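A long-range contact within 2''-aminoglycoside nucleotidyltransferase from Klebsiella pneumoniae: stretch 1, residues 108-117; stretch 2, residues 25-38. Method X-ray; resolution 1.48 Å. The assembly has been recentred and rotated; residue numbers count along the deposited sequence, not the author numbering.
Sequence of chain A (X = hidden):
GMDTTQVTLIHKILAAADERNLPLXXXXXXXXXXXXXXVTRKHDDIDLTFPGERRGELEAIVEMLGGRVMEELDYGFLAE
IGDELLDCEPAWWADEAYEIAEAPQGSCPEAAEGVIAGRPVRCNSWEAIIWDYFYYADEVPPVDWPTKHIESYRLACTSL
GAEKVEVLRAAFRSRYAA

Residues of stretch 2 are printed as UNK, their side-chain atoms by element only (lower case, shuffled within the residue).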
# COMPACT_ATOMS: atom_id res chain seq x y z
N CYS A 108 -2.29 -6.02 7.22
CA CYS A 108 -1.68 -6.87 6.19
C CYS A 108 -2.37 -8.22 6.22
O CYS A 108 -1.80 -9.19 6.70
CB CYS A 108 -0.16 -7.04 6.46
SG CYS A 108 0.77 -5.50 6.33
N PRO A 109 -3.60 -8.31 5.72
CA PRO A 109 -4.36 -9.58 5.86
C PRO A 109 -3.73 -10.71 5.04
O PRO A 109 -3.22 -10.47 3.92
CB PRO A 109 -5.76 -9.23 5.31
CG PRO A 109 -5.63 -7.91 4.63
CD PRO A 109 -4.39 -7.21 5.12
N GLU A 110 -3.81 -11.92 5.55
CA GLU A 110 -3.17 -13.05 4.83
C GLU A 110 -3.89 -13.41 3.54
O GLU A 110 -3.24 -13.83 2.59
CB GLU A 110 -3.05 -14.29 5.71
CG GLU A 110 -4.34 -14.85 6.21
CD GLU A 110 -4.97 -15.85 5.24
OE1 GLU A 110 -4.26 -16.37 4.35
OE2 GLU A 110 -6.19 -16.10 5.38
N ALA A 111 -5.21 -13.27 3.51
CA ALA A 111 -5.91 -13.66 2.27
C ALA A 111 -5.73 -12.61 1.18
O ALA A 111 -5.54 -11.43 1.46
CB ALA A 111 -7.38 -13.89 2.54
N ALA A 112 -5.77 -13.07 -0.06
CA ALA A 112 -5.76 -12.15 -1.19
C ALA A 112 -7.15 -11.54 -1.29
O ALA A 112 -8.11 -12.24 -1.52
CB ALA A 112 -5.37 -12.89 -2.46
N GLU A 113 -7.27 -10.23 -1.05
CA GLU A 113 -8.57 -9.57 -0.97
C GLU A 113 -8.81 -8.59 -2.10
O GLU A 113 -9.79 -7.81 -2.09
CB GLU A 113 -8.67 -8.87 0.40
CG GLU A 113 -8.77 -9.90 1.53
CD GLU A 113 -8.87 -9.31 2.95
OE1 GLU A 113 -8.68 -8.10 3.12
OE2 GLU A 113 -9.14 -10.09 3.88
N GLY A 114 -7.92 -8.57 -3.09
CA GLY A 114 -8.12 -7.72 -4.25
C GLY A 114 -7.85 -8.52 -5.52
O GLY A 114 -7.43 -9.68 -5.46
N VAL A 115 -8.13 -7.90 -6.66
CA VAL A 115 -7.89 -8.53 -7.96
C VAL A 115 -7.41 -7.45 -8.89
O VAL A 115 -7.99 -6.36 -8.91
CB VAL A 115 -9.16 -9.19 -8.58
CG1 VAL A 115 -8.84 -9.82 -9.95
CG2 VAL A 115 -9.81 -10.21 -7.67
N ILE A 116 -6.30 -7.72 -9.59
CA ILE A 116 -5.78 -6.81 -10.62
C ILE A 116 -5.67 -7.60 -11.93
O ILE A 116 -4.85 -8.55 -12.03
CB ILE A 116 -4.42 -6.23 -10.21
CG1 ILE A 116 -4.54 -5.38 -8.93
CG2 ILE A 116 -3.81 -5.42 -11.40
CD1 ILE A 116 -3.19 -4.86 -8.40
N ALA A 117 -6.48 -7.25 -12.93
CA ALA A 117 -6.44 -7.90 -14.24
C ALA A 117 -6.50 -9.42 -14.08
O ALA A 117 -5.71 -10.17 -14.66
CB ALA A 117 -5.21 -7.49 -15.02
N UNK A 25 2.10 -6.95 -0.02
CA UNK A 25 0.77 -6.33 -0.07
C UNK A 25 0.82 -5.09 -0.94
O UNK A 25 1.67 -4.22 -0.75
c UNK A 25 0.70 -10.02 4.29
c UNK A 25 -1.29 -7.65 2.41
c UNK A 25 -0.04 -7.15 2.18
c UNK A 25 0.30 -5.95 1.33
c UNK A 25 2.06 -9.98 4.43
c UNK A 25 0.12 -9.03 3.49
c UNK A 25 2.86 -8.98 3.85
c UNK A 25 2.28 -7.96 3.07
c UNK A 25 0.89 -7.99 2.90
n UNK A 25 -1.20 -8.79 3.20
N UNK A 26 -0.09 -5.03 -1.90
CA UNK A 26 -0.28 -3.75 -2.60
C UNK A 26 -0.85 -2.75 -1.65
O UNK A 26 -1.78 -3.05 -0.89
c UNK A 26 -1.40 -2.61 -4.61
c UNK A 26 -0.74 -5.11 -4.69
c UNK A 26 -1.21 -3.93 -3.82
c UNK A 26 0.58 -4.88 -5.25
N UNK A 27 -0.32 -1.51 -1.70
CA UNK A 27 -0.75 -0.41 -0.84
C UNK A 27 -1.28 0.77 -1.64
O UNK A 27 -1.32 0.72 -2.87
N UNK A 28 -1.72 1.81 -0.94
CA UNK A 28 -2.02 3.07 -1.59
C UNK A 28 -3.08 2.96 -2.67
O UNK A 28 -4.02 2.18 -2.56
N UNK A 29 -2.94 3.77 -3.72
CA UNK A 29 -3.97 3.92 -4.71
C UNK A 29 -4.21 2.61 -5.45
O UNK A 29 -5.34 2.28 -5.79
N UNK A 30 -3.15 1.85 -5.72
CA UNK A 30 -3.36 0.56 -6.36
C UNK A 30 -4.11 -0.43 -5.44
O UNK A 30 -4.84 -1.27 -5.94
c UNK A 30 -2.02 -0.06 -6.81
n UNK A 30 -0.82 1.00 -10.14
c UNK A 30 -1.73 0.21 -8.26
c UNK A 30 -4.04 -1.45 -10.76
c UNK A 30 -1.84 0.19 -10.54
c UNK A 30 -2.46 -0.30 -9.37
c UNK A 30 -2.32 -0.10 -11.83
c UNK A 30 -3.41 -0.92 -11.92
c UNK A 30 -3.56 -1.15 -9.49
c UNK A 30 -0.76 1.01 -8.76
N UNK A 31 -3.96 -0.29 -4.12
CA UNK A 31 -4.69 -1.19 -3.20
C UNK A 31 -6.17 -0.90 -3.25
O UNK A 31 -7.03 -1.84 -3.19
c UNK A 31 -4.21 -1.05 -1.78
N UNK A 32 -6.53 0.39 -3.36
CA UNK A 32 -7.93 0.77 -3.53
C UNK A 32 -8.51 0.14 -4.82
O UNK A 32 -9.56 -0.49 -4.78
c UNK A 32 -7.60 2.89 -2.23
c UNK A 32 -7.50 4.42 -2.23
c UNK A 32 -8.08 2.31 -3.57
c UNK A 32 -9.53 2.73 -3.91
N UNK A 33 -7.79 0.27 -5.93
CA UNK A 33 -8.28 -0.27 -7.20
C UNK A 33 -8.31 -1.79 -7.15
O UNK A 33 -9.26 -2.38 -7.70
o UNK A 33 -7.18 2.08 -9.82
c UNK A 33 -7.71 1.65 -8.76
o UNK A 33 -8.49 2.37 -8.05
c UNK A 33 -7.41 0.21 -8.36
N UNK A 34 -7.34 -2.40 -6.47
CA UNK A 34 -7.33 -3.86 -6.35
C UNK A 34 -8.55 -4.35 -5.54
O UNK A 34 -9.22 -5.31 -5.94
c UNK A 34 -6.04 -4.30 -5.76
N UNK A 35 -8.83 -3.71 -4.40
CA UNK A 35 -9.98 -4.12 -3.61
C UNK A 35 -11.27 -3.90 -4.37
O UNK A 35 -12.25 -4.66 -4.23
n UNK A 35 -9.64 -5.71 1.49
c UNK A 35 -10.02 -3.35 -2.28
n UNK A 35 -8.17 -4.01 0.91
c UNK A 35 -8.99 -3.88 -1.32
c UNK A 35 -8.42 -5.16 1.53
c UNK A 35 -9.13 -3.30 0.09
n UNK A 35 -7.44 -5.76 2.20
N UNK A 36 -11.34 -2.81 -5.16
CA UNK A 36 -12.53 -2.56 -5.96
C UNK A 36 -12.66 -3.51 -7.18
O UNK A 36 -13.75 -3.74 -7.69
c UNK A 36 -14.01 -0.28 -4.57
c UNK A 36 -12.54 1.23 -5.86
c UNK A 36 -12.59 -1.12 -6.45
c UNK A 36 -12.67 -0.16 -5.27
N UNK A 37 -11.52 -4.02 -7.61
CA UNK A 37 -11.47 -4.82 -8.82
C UNK A 37 -11.65 -4.00 -10.07
O UNK A 37 -12.17 -4.50 -11.07
N UNK A 38 -11.26 -2.74 -10.02
CA UNK A 38 -11.46 -1.84 -11.14
C UNK A 38 -10.36 -0.78 -11.12
O UNK A 38 -10.08 -0.18 -10.07
c UNK A 38 -12.85 -1.13 -11.11
c UNK A 38 -14.13 -2.04 -10.98
n UNK A 38 -17.56 -4.17 -13.81
n UNK A 38 -15.85 -3.19 -12.49
n UNK A 38 -15.33 -4.45 -14.31
c UNK A 38 -14.44 -2.91 -12.24
c UNK A 38 -16.26 -3.95 -13.52
O HOH W 1 -7.94 -3.89 -10.11

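Position 25 carries one carbon followed by fused five- and six-membered rings holding eight carbons and a nitrogen, a pattern unique to tryptophan, and its ring nitrogen lies 2.7 Å from P109 O; this is W25. Its CA-to-CB bond points toward stretch 1, and NE1 donates a nearly linear hydrogen bond to P109 O, at 173°. C108 lies over one face of the same ring, its CB 3.8 Å from the centroid of the six-membered ring of W25 and its SG 4.5 Å from that centroid, so the indole is both anchored at its edge and covered on a face.

Position 26 has four carbons, forked at the first, with one arm two carbons long, and one of its carbons lies 4.5 Å from I116 CD1; this is I26. It meets stretch 1 lightly, the carbon concerned being CG1.

Positions 27, 28 and 29 have no side-chain atoms and are G27, G28 and G29. None touches stretch 1. The positive phi of G28, 59°, by itself favours glycine.

Position 30 again shows one carbon and then fused rings with eight carbons and one nitrogen, and a carbon of the six-membered ring lies 3.9 Å from I116 CD1; this is W30. Although its CA-to-CB bond points sideways, the ring reaches stretch 1 through CE3; its NE1 is hydrogen-bonded elsewhere in the structure.

A single carbon at position 31 makes it A31, pointing away. Position 32, four carbons forked at the first with a two-carbon arm, is I32, out of reach of stretch 1. Position 33 has two carbons, the second bearing two oxygens: D33. Its carboxylate leads away, but a water donates to V115 O at 2.7 Å and, weakly, to D33 O at 3.1 Å, linking the two backbones.

Position 34 has one carbon, packed against I116, and is A34, with CB 3.7 Å from I116 CG1. Its carbonyl oxygen A34 O accepts a 2.9 Å hydrogen bond from V115 N. Here the backbones come very close: A34 O is 3.1 Å from G114 CA, and an ideal CB on G114 would clash with A34 C at 2.9 Å.

Position 35 has three carbons, a nitrogen, and a carbon carrying two more nitrogens, one of which lies 2.8 Å from E113 OE1; this is R35. Its CA-to-CB bond points away, yet the end of the chain returns to form a salt bridge with E113, R35 NH2 and NH1 donating to E113 OE1 at 2.8 and 3.0 Å.

Four carbons forked at the second identify position 36 as L36, without contact. Position 37 lacks a side chain and is G37; it leaves the helix with positive phi, and its CA lies 3.8 Å from V115 O. Position 38 repeats the arginine pattern, three carbons, a nitrogen and a carbon with two nitrogens, and is R38, pointing away.

The contact thus joins a strand to a helix crossing it at 99°. Missing side-chain bulk at G114 permits the close backbone approach, I116 supplies apolar packing, the W25 hydrogen bond holds P109, and the R35 salt bridge holds E113.

Stretch 2, residues 25-38: WIGGGWAIDARLGR
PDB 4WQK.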